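Long-range contacts in GCN5-related N-acetyltransferase (Brucella abortus, PDB 7N1L), which probably transfers acyl groups, most likely acetyl, to an amino group of its substrate, as in other enzymes of the GNAT family: residues A27-L33 against E75-V81; E40-L45 against L85-I90; F91-E96 against R135-K139. All blocks are in the same frame, centred on the assembly; numbering follows the deposited sequence.

Contact 1: residues A27-L33 against E75-V81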
# COMPACT_ATOMS: atom_id res chain seq x y z
N ALA A 27 -17.59 19.35 18.12
CA ALA A 27 -17.59 20.12 16.89
C ALA A 27 -17.08 19.29 15.69
O ALA A 27 -17.73 19.27 14.63
CB ALA A 27 -16.75 21.39 17.06
N VAL A 28 -15.97 18.57 15.83
CA VAL A 28 -15.43 17.80 14.71
C VAL A 28 -16.15 16.46 14.60
O VAL A 28 -16.03 15.61 15.49
CB VAL A 28 -13.92 17.59 14.86
CG1 VAL A 28 -13.35 17.00 13.55
CG2 VAL A 28 -13.22 18.89 15.26
N ASP A 29 -16.87 16.25 13.49
CA ASP A 29 -17.58 15.01 13.21
C ASP A 29 -16.80 14.20 12.19
O ASP A 29 -16.58 14.67 11.06
CB ASP A 29 -18.99 15.28 12.69
CG ASP A 29 -19.95 15.68 13.79
OD1 ASP A 29 -19.82 15.12 14.90
OD2 ASP A 29 -20.82 16.56 13.55
N ILE A 30 -16.39 12.99 12.57
CA ILE A 30 -15.60 12.13 11.71
C ILE A 30 -16.40 10.87 11.38
O ILE A 30 -16.90 10.19 12.28
CB ILE A 30 -14.24 11.79 12.36
CG1 ILE A 30 -13.40 13.06 12.50
CG2 ILE A 30 -13.49 10.74 11.52
CD1 ILE A 30 -12.19 12.87 13.39
N ALA A 31 -16.50 10.56 10.10
CA ALA A 31 -17.27 9.41 9.62
C ALA A 31 -16.72 8.97 8.27
O ALA A 31 -16.17 9.78 7.52
CB ALA A 31 -18.77 9.76 9.49
N LEU A 32 -16.90 7.69 7.96
CA LEU A 32 -16.47 7.15 6.68
C LEU A 32 -17.21 7.81 5.53
O LEU A 32 -18.41 8.06 5.62
CB LEU A 32 -16.72 5.65 6.64
CG LEU A 32 -15.81 4.75 7.47
CD1 LEU A 32 -16.45 3.38 7.56
CD2 LEU A 32 -14.38 4.66 6.92
N LEU A 33 -16.50 8.10 4.45
CA LEU A 33 -17.10 8.64 3.23
C LEU A 33 -17.62 7.49 2.35
O LEU A 33 -17.09 6.38 2.36
CB LEU A 33 -16.10 9.49 2.46
CG LEU A 33 -15.57 10.74 3.17
CD1 LEU A 33 -14.43 11.38 2.36
CD2 LEU A 33 -16.72 11.76 3.40
N GLU A 75 -10.63 3.11 1.24
CA GLU A 75 -11.65 3.73 2.07
C GLU A 75 -11.15 5.12 2.43
O GLU A 75 -9.96 5.42 2.35
CB GLU A 75 -11.96 2.91 3.33
CG GLU A 75 -12.39 1.45 3.04
CD GLU A 75 -12.51 0.65 4.30
OE1 GLU A 75 -13.40 0.94 5.12
OE2 GLU A 75 -11.68 -0.28 4.50
N ALA A 76 -12.07 5.99 2.79
CA ALA A 76 -11.71 7.35 3.12
C ALA A 76 -12.56 7.76 4.32
O ALA A 76 -13.78 7.56 4.34
CB ALA A 76 -11.91 8.28 1.92
N LEU A 77 -11.89 8.30 5.33
CA LEU A 77 -12.55 8.89 6.48
C LEU A 77 -12.64 10.40 6.27
O LEU A 77 -11.70 11.01 5.75
CB LEU A 77 -11.74 8.53 7.72
CG LEU A 77 -12.31 8.20 9.07
CD1 LEU A 77 -13.46 7.26 9.02
CD2 LEU A 77 -11.12 7.45 9.68
N GLY A 78 -13.79 10.98 6.59
CA GLY A 78 -14.01 12.41 6.42
C GLY A 78 -14.25 13.12 7.74
O GLY A 78 -14.82 12.56 8.68
N ALA A 79 -13.83 14.39 7.80
CA ALA A 79 -14.02 15.23 8.96
C ALA A 79 -14.91 16.40 8.58
O ALA A 79 -14.63 17.11 7.61
CB ALA A 79 -12.68 15.73 9.51
N ARG A 80 -15.98 16.60 9.33
CA ARG A 80 -16.91 17.70 9.09
C ARG A 80 -16.88 18.68 10.25
O ARG A 80 -16.78 18.27 11.41
CB ARG A 80 -18.35 17.20 8.87
CG ARG A 80 -18.51 16.32 7.64
CD ARG A 80 -19.95 15.80 7.48
NE ARG A 80 -20.14 15.17 6.18
CZ ARG A 80 -20.34 15.84 5.05
NH1 ARG A 80 -20.42 17.16 5.04
NH2 ARG A 80 -20.45 15.17 3.91
N VAL A 81 -16.92 19.98 9.93
CA VAL A 81 -17.07 21.04 10.93
C VAL A 81 -18.25 21.93 10.53
O VAL A 81 -18.27 22.49 9.43
CB VAL A 81 -15.77 21.86 11.06
CG1 VAL A 81 -15.99 23.16 11.84
CG2 VAL A 81 -14.66 21.00 11.73
O HOH W 1 -14.80 4.65 2.91
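Asp-29 and Arg-80 exchange backbone hydrogen bonds in both directions, the shorter running from Arg-80 N to Asp-29 O at 2.7 Å. Two residues along, Ala-31 and Gly-78 form the next hydrogen-bonded pair, with Gly-78 N 2.8 Å from Ala-31 O, and Leu-33 N then reaches Ala-76 O at 2.8 Å. This is an antiparallel strand pair, its axes at 155°. Past the last direct bond the pairing continues through water 1, which accepts from Ala-76 N and donates to Leu-33 O.

Weaker CA-H...O contacts fill the non-hydrogen-bonded positions. The clearest brings Ile-30 CA to within 3.2 Å of Gly-78 O.

Apolar packing differs on the two faces. On the face of Ile-30, Leu-32, Leu-77 and Ala-79, Ile-30 has CG1 beside the backbone N (chi1 -65°), which turns CG2 anti to it, and that methyl presses on Leu-77 CG at 3.7 Å, the two side chains meeting nearly at right angles. Leu-77 CD1 also pushes against Leu-32 CD2 at 3.5 Å, closer than carbons usually pack. Leu-33 turns to Ala-76 and Gly-78 instead: its CD1 touches Ala-76 CB at 4.0 Å and its CD2 lies 4.1 Å from Gly-78 CA, resting directly on backbone.

Strand 28-32 is the outermost of the sheet within this chain, and strand 84-96 flanks 75-81 on its other edge. Helix 120-129 packs on Ile-30, Leu-77 and Ala-79, whereas Phe-41 of helix 38-52 packs on Leu-33.

Contact 2: residues E40-L45 against L85-I90; sequences EFAPLL and LVGFVI
Leu-85 N donates to water 2 at 3.0 Å, and that water in turn donates to Glu-40 OE2, so one solvent molecule joins the strand to the helix; the other carboxylate oxygen, OE1, is salt-bridged to Arg-80. Beyond this polar end the contact is helix-on-sheet packing in the GNAT fold, where the axes of helix segment 40-45 and strand segment 85-90 pass 8.8 Å apart at 63°.

Leu-85 and Leu-44 fill the space next to the water bridge, Leu-85 CD2 lying 3.7 Å from Leu-44 CD2. The same Leu-44 methyl comes to 3.4 Å from Gly-87 N. It meets bare backbone there, at a classic beta bulge in which Val-86 and Gly-87 both face Ala-79.

Farther along, Phe-41 and Phe-88 make a T-shaped pair, planes at 85° and centroids 5.0 Å apart. Phe-41 has CG anti to the backbone N (chi1 178°), which sends the ring out edge first toward the face of Phe-88. Leu-45 CD1 comes in against Phe-88 CZ at 4.0 Å and, more loosely, against Ile-90 CD1. Helix 61-69 adds Ala-65 on Phe-41 and Leu-68 on Ile-90, and Pro-97 of the second subunit packs on Ile-90. In the aromatic pair, Phe-41 CE1 stands over one face of Phe-88, off centre, 3.6 Å from Phe-88 CD2.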
# COMPACT_ATOMS: atom_id res chain seq x y z
N GLU A 40 -19.14 16.32 -2.59
CA GLU A 40 -18.60 17.09 -1.48
C GLU A 40 -17.11 16.83 -1.32
O GLU A 40 -16.34 17.75 -1.00
CB GLU A 40 -19.36 16.72 -0.21
CG GLU A 40 -20.09 17.88 0.44
CD GLU A 40 -20.60 17.55 1.83
OE1 GLU A 40 -21.27 16.52 1.99
OE2 GLU A 40 -20.31 18.33 2.75
N PHE A 41 -16.68 15.60 -1.57
CA PHE A 41 -15.28 15.22 -1.46
C PHE A 41 -14.45 15.83 -2.58
O PHE A 41 -13.29 16.19 -2.37
CB PHE A 41 -15.21 13.68 -1.45
CG PHE A 41 -13.83 13.10 -1.40
CD1 PHE A 41 -12.86 13.58 -0.54
CD2 PHE A 41 -13.54 11.96 -2.13
CE1 PHE A 41 -11.61 13.00 -0.48
CE2 PHE A 41 -12.28 11.36 -2.08
CZ PHE A 41 -11.32 11.88 -1.23
N ALA A 42 -15.07 16.03 -3.75
CA ALA A 42 -14.33 16.41 -4.96
C ALA A 42 -13.44 17.64 -4.79
O ALA A 42 -12.27 17.56 -5.18
CB ALA A 42 -15.32 16.62 -6.12
N PRO A 43 -13.92 18.80 -4.28
CA PRO A 43 -13.01 19.95 -4.18
C PRO A 43 -11.93 19.78 -3.14
O PRO A 43 -10.80 20.26 -3.33
CB PRO A 43 -13.95 21.13 -3.84
CG PRO A 43 -15.15 20.50 -3.21
CD PRO A 43 -15.30 19.15 -3.91
N LEU A 44 -12.23 19.07 -2.04
CA LEU A 44 -11.22 18.82 -1.03
C LEU A 44 -10.09 17.99 -1.60
O LEU A 44 -8.90 18.28 -1.36
CB LEU A 44 -11.88 18.11 0.16
CG LEU A 44 -11.33 18.43 1.54
CD1 LEU A 44 -11.42 19.95 1.81
CD2 LEU A 44 -12.11 17.65 2.58
N LEU A 45 -10.44 16.96 -2.37
CA LEU A 45 -9.43 16.16 -3.05
C LEU A 45 -8.71 17.00 -4.10
O LEU A 45 -7.50 16.86 -4.29
CB LEU A 45 -10.09 14.93 -3.68
CG LEU A 45 -9.21 13.92 -4.45
CD1 LEU A 45 -8.20 13.24 -3.53
CD2 LEU A 45 -10.05 12.87 -5.20
N LEU A 85 -17.51 19.61 5.03
CA LEU A 85 -16.40 18.66 4.97
C LEU A 85 -15.09 19.42 4.83
O LEU A 85 -14.88 20.12 3.83
CB LEU A 85 -16.59 17.71 3.79
CG LEU A 85 -15.54 16.59 3.67
CD1 LEU A 85 -15.81 15.51 4.71
CD2 LEU A 85 -15.46 16.01 2.26
N VAL A 86 -14.20 19.28 5.82
CA VAL A 86 -12.98 20.10 5.90
C VAL A 86 -11.69 19.29 6.06
O VAL A 86 -10.63 19.88 6.31
CB VAL A 86 -13.07 21.14 7.03
CG1 VAL A 86 -14.24 22.08 6.80
CG2 VAL A 86 -13.15 20.46 8.38
N GLY A 87 -11.77 17.95 5.98
CA GLY A 87 -10.59 17.09 6.03
C GLY A 87 -10.88 15.69 5.52
O GLY A 87 -12.04 15.31 5.36
N PHE A 88 -9.82 14.94 5.19
CA PHE A 88 -10.01 13.53 4.85
C PHE A 88 -8.72 12.75 5.07
O PHE A 88 -7.63 13.33 5.16
CB PHE A 88 -10.49 13.32 3.40
CG PHE A 88 -9.46 13.64 2.34
CD1 PHE A 88 -8.53 12.68 1.93
CD2 PHE A 88 -9.46 14.87 1.71
CE1 PHE A 88 -7.62 12.97 0.93
CE2 PHE A 88 -8.55 15.16 0.71
CZ PHE A 88 -7.63 14.20 0.32
N VAL A 89 -8.86 11.43 5.19
CA VAL A 89 -7.72 10.52 5.13
C VAL A 89 -8.15 9.31 4.32
O VAL A 89 -9.23 8.76 4.53
CB VAL A 89 -7.18 10.11 6.53
CG1 VAL A 89 -8.23 9.41 7.36
CG2 VAL A 89 -5.96 9.22 6.37
N ILE A 90 -7.30 8.93 3.35
CA ILE A 90 -7.51 7.77 2.48
C ILE A 90 -6.65 6.62 3.00
O ILE A 90 -5.44 6.80 3.22
CB ILE A 90 -7.15 8.10 1.03
CG1 ILE A 90 -8.04 9.23 0.49
CG2 ILE A 90 -7.28 6.86 0.13
CD1 ILE A 90 -7.55 9.82 -0.85
O HOH W 2 -18.68 20.13 2.29

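Contact 3: residues F91-E96 against R135-K139; sequences FYDLPE and RSWSK
Asp-93 takes Trp-137 and Arg-135 with separate carboxylate oxygens, and this is the tight part of the contact. It ties strand 84-96, past strand 101-111 that lies between them in the sheet, to the turn leading into strand 137-144, where Ser-136 ends the preceding helix in a Schellman motif. Trp-137 NE1 donates to Asp-93 OD1 at 3.1 Å in a nearly straight bond (176°). The acceptor lies in the plane of the indole, yet the N-H comes down on OD1 from above the carboxylate, because the two flat groups stand almost perpendicular, at 82°. Arg-135 NH1 reaches Asp-93 OD2, also at 3.1 Å, in a hydrogen-bonded salt bridge that arrives on the anti side, with OD2 in the guanidinium plane.

The Asp-93 torsion, CG anti to the backbone N (chi1 -176°), swings the carboxylate from the strand toward both donors. The indole itself is held on other sides: Arg-135 CB lies over one face of Trp-137, toward the rim, while Phe-91 CD2 meets the ring edge at Trp-137 CH2, 4.0 Å away. Leu-128 of helix 120-129 packs on both Phe-91 and Trp-137. One water, water 3, lies at this end, donating to Arg-135 O at 3.0 Å.

The other end is looser. Glu-96 OE2 and Lys-139 NZ form a long salt bridge, 3.6 Å, whose detailed placement is doubtful, and the firmer partner of the Glu-96 carboxylate is Thr-99 N. Lys-139 also pairs with an antiparallel strand of the second subunit, continuing the sheet across the interface.

Charge is shared rather than paired off. Asp-93 OD1 is salt-bridged to Arg-102 as well, and Arg-135 NH1 also serves Glu-75, so two arginines and an indole N-H surround one carboxylate, which would probably keep Asp-93 ionised.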
# COMPACT_ATOMS: atom_id res chain seq x y z
N PHE A 91 -7.26 5.45 3.19
CA PHE A 91 -6.53 4.32 3.75
C PHE A 91 -6.93 3.02 3.08
O PHE A 91 -8.04 2.88 2.56
CB PHE A 91 -6.77 4.19 5.25
CG PHE A 91 -8.18 3.84 5.64
CD1 PHE A 91 -9.16 4.83 5.72
CD2 PHE A 91 -8.52 2.55 6.00
CE1 PHE A 91 -10.46 4.52 6.12
CE2 PHE A 91 -9.82 2.23 6.39
CZ PHE A 91 -10.78 3.22 6.45
N TYR A 92 -6.03 2.03 3.18
CA TYR A 92 -6.24 0.71 2.62
C TYR A 92 -6.22 -0.30 3.75
O TYR A 92 -5.38 -0.23 4.64
CB TYR A 92 -5.19 0.37 1.57
CG TYR A 92 -4.99 1.53 0.62
CD1 TYR A 92 -6.03 1.96 -0.18
CD2 TYR A 92 -3.77 2.14 0.49
CE1 TYR A 92 -5.89 3.02 -1.03
CE2 TYR A 92 -3.62 3.20 -0.37
CZ TYR A 92 -4.69 3.64 -1.13
OH TYR A 92 -4.55 4.70 -2.02
N ASP A 93 -7.17 -1.22 3.73
CA ASP A 93 -7.20 -2.35 4.66
C ASP A 93 -6.57 -3.52 3.89
O ASP A 93 -7.22 -4.14 3.05
CB ASP A 93 -8.63 -2.66 5.11
CG ASP A 93 -8.69 -3.77 6.17
OD1 ASP A 93 -7.71 -4.53 6.31
OD2 ASP A 93 -9.75 -3.95 6.83
N LEU A 94 -5.31 -3.79 4.16
CA LEU A 94 -4.51 -4.70 3.35
C LEU A 94 -4.12 -5.97 4.10
O LEU A 94 -3.98 -5.95 5.32
CB LEU A 94 -3.23 -4.02 2.85
CG LEU A 94 -3.41 -2.87 1.88
CD1 LEU A 94 -2.07 -2.23 1.57
CD2 LEU A 94 -4.09 -3.35 0.60
N PRO A 95 -3.94 -7.08 3.40
CA PRO A 95 -3.42 -8.27 4.08
C PRO A 95 -1.99 -8.01 4.52
O PRO A 95 -1.27 -7.23 3.90
CB PRO A 95 -3.51 -9.37 3.01
CG PRO A 95 -3.46 -8.64 1.71
CD PRO A 95 -4.21 -7.34 1.97
N GLU A 96 -1.61 -8.62 5.64
CA GLU A 96 -0.27 -8.55 6.21
C GLU A 96 0.31 -9.96 6.21
O GLU A 96 0.07 -10.74 7.14
CB GLU A 96 -0.30 -7.95 7.61
CG GLU A 96 0.99 -7.26 8.01
CD GLU A 96 2.17 -8.22 8.02
OE1 GLU A 96 2.25 -9.03 8.98
OE2 GLU A 96 3.00 -8.18 7.06
N ARG A 135 -10.63 -4.42 12.67
CA ARG A 135 -10.09 -4.88 11.40
C ARG A 135 -9.00 -5.94 11.54
O ARG A 135 -8.52 -6.42 10.52
CB ARG A 135 -9.52 -3.69 10.61
CG ARG A 135 -10.53 -2.57 10.31
CD ARG A 135 -11.71 -3.03 9.41
NE ARG A 135 -12.57 -1.90 9.09
CZ ARG A 135 -12.48 -1.20 7.97
NH1 ARG A 135 -11.63 -1.54 7.00
NH2 ARG A 135 -13.23 -0.10 7.83
N SER A 136 -8.64 -6.35 12.77
CA SER A 136 -7.47 -7.23 13.03
C SER A 136 -6.19 -6.66 12.44
O SER A 136 -5.41 -7.35 11.77
CB SER A 136 -7.69 -8.66 12.52
OG SER A 136 -8.66 -9.32 13.29
N TRP A 137 -5.97 -5.37 12.66
CA TRP A 137 -4.72 -4.75 12.26
C TRP A 137 -3.65 -5.01 13.30
O TRP A 137 -3.88 -4.83 14.49
CB TRP A 137 -4.89 -3.25 12.08
CG TRP A 137 -5.62 -2.94 10.84
CD1 TRP A 137 -5.93 -3.81 9.83
CD2 TRP A 137 -6.18 -1.67 10.48
NE1 TRP A 137 -6.64 -3.15 8.84
CE2 TRP A 137 -6.81 -1.84 9.23
CE3 TRP A 137 -6.22 -0.42 11.10
CZ2 TRP A 137 -7.46 -0.79 8.57
CZ3 TRP A 137 -6.87 0.63 10.45
CH2 TRP A 137 -7.48 0.44 9.20
N SER A 138 -2.49 -5.50 12.83
CA SER A 138 -1.28 -5.52 13.64
C SER A 138 -0.55 -4.18 13.60
O SER A 138 0.30 -3.93 14.46
CB SER A 138 -0.33 -6.63 13.17
OG SER A 138 0.13 -6.36 11.86
N LYS A 139 -0.83 -3.35 12.60
CA LYS A 139 -0.16 -2.06 12.50
C LYS A 139 -0.94 -1.14 11.57
O LYS A 139 -1.78 -1.57 10.78
CB LYS A 139 1.28 -2.20 12.00
CG LYS A 139 1.45 -2.91 10.65
CD LYS A 139 2.95 -3.07 10.36
CE LYS A 139 3.21 -3.75 9.03
NZ LYS A 139 3.05 -5.24 9.10
O HOH W 3 -10.19 -6.00 8.07

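From the N terminus, strand 28-32 waits through two helices until 75-81 comes alongside it and closes contact 1. Contact 2 opens inside that loop, at 40-45 on the first helix, and closes after it, at 85-90, so the two cross. They are bound together directly, since strands 74-81 and 84-96 are sheet neighbours. Contact 3 opens where contact 2 ends, on the far half of strand 84-96, and closes at 135-139, in series with both. Glu-75 ties it back to contact 1 through Arg-135. The three thus link the sheet's first edge, helix 38-52 packed on the sheet, and the start of the sheet's last strand.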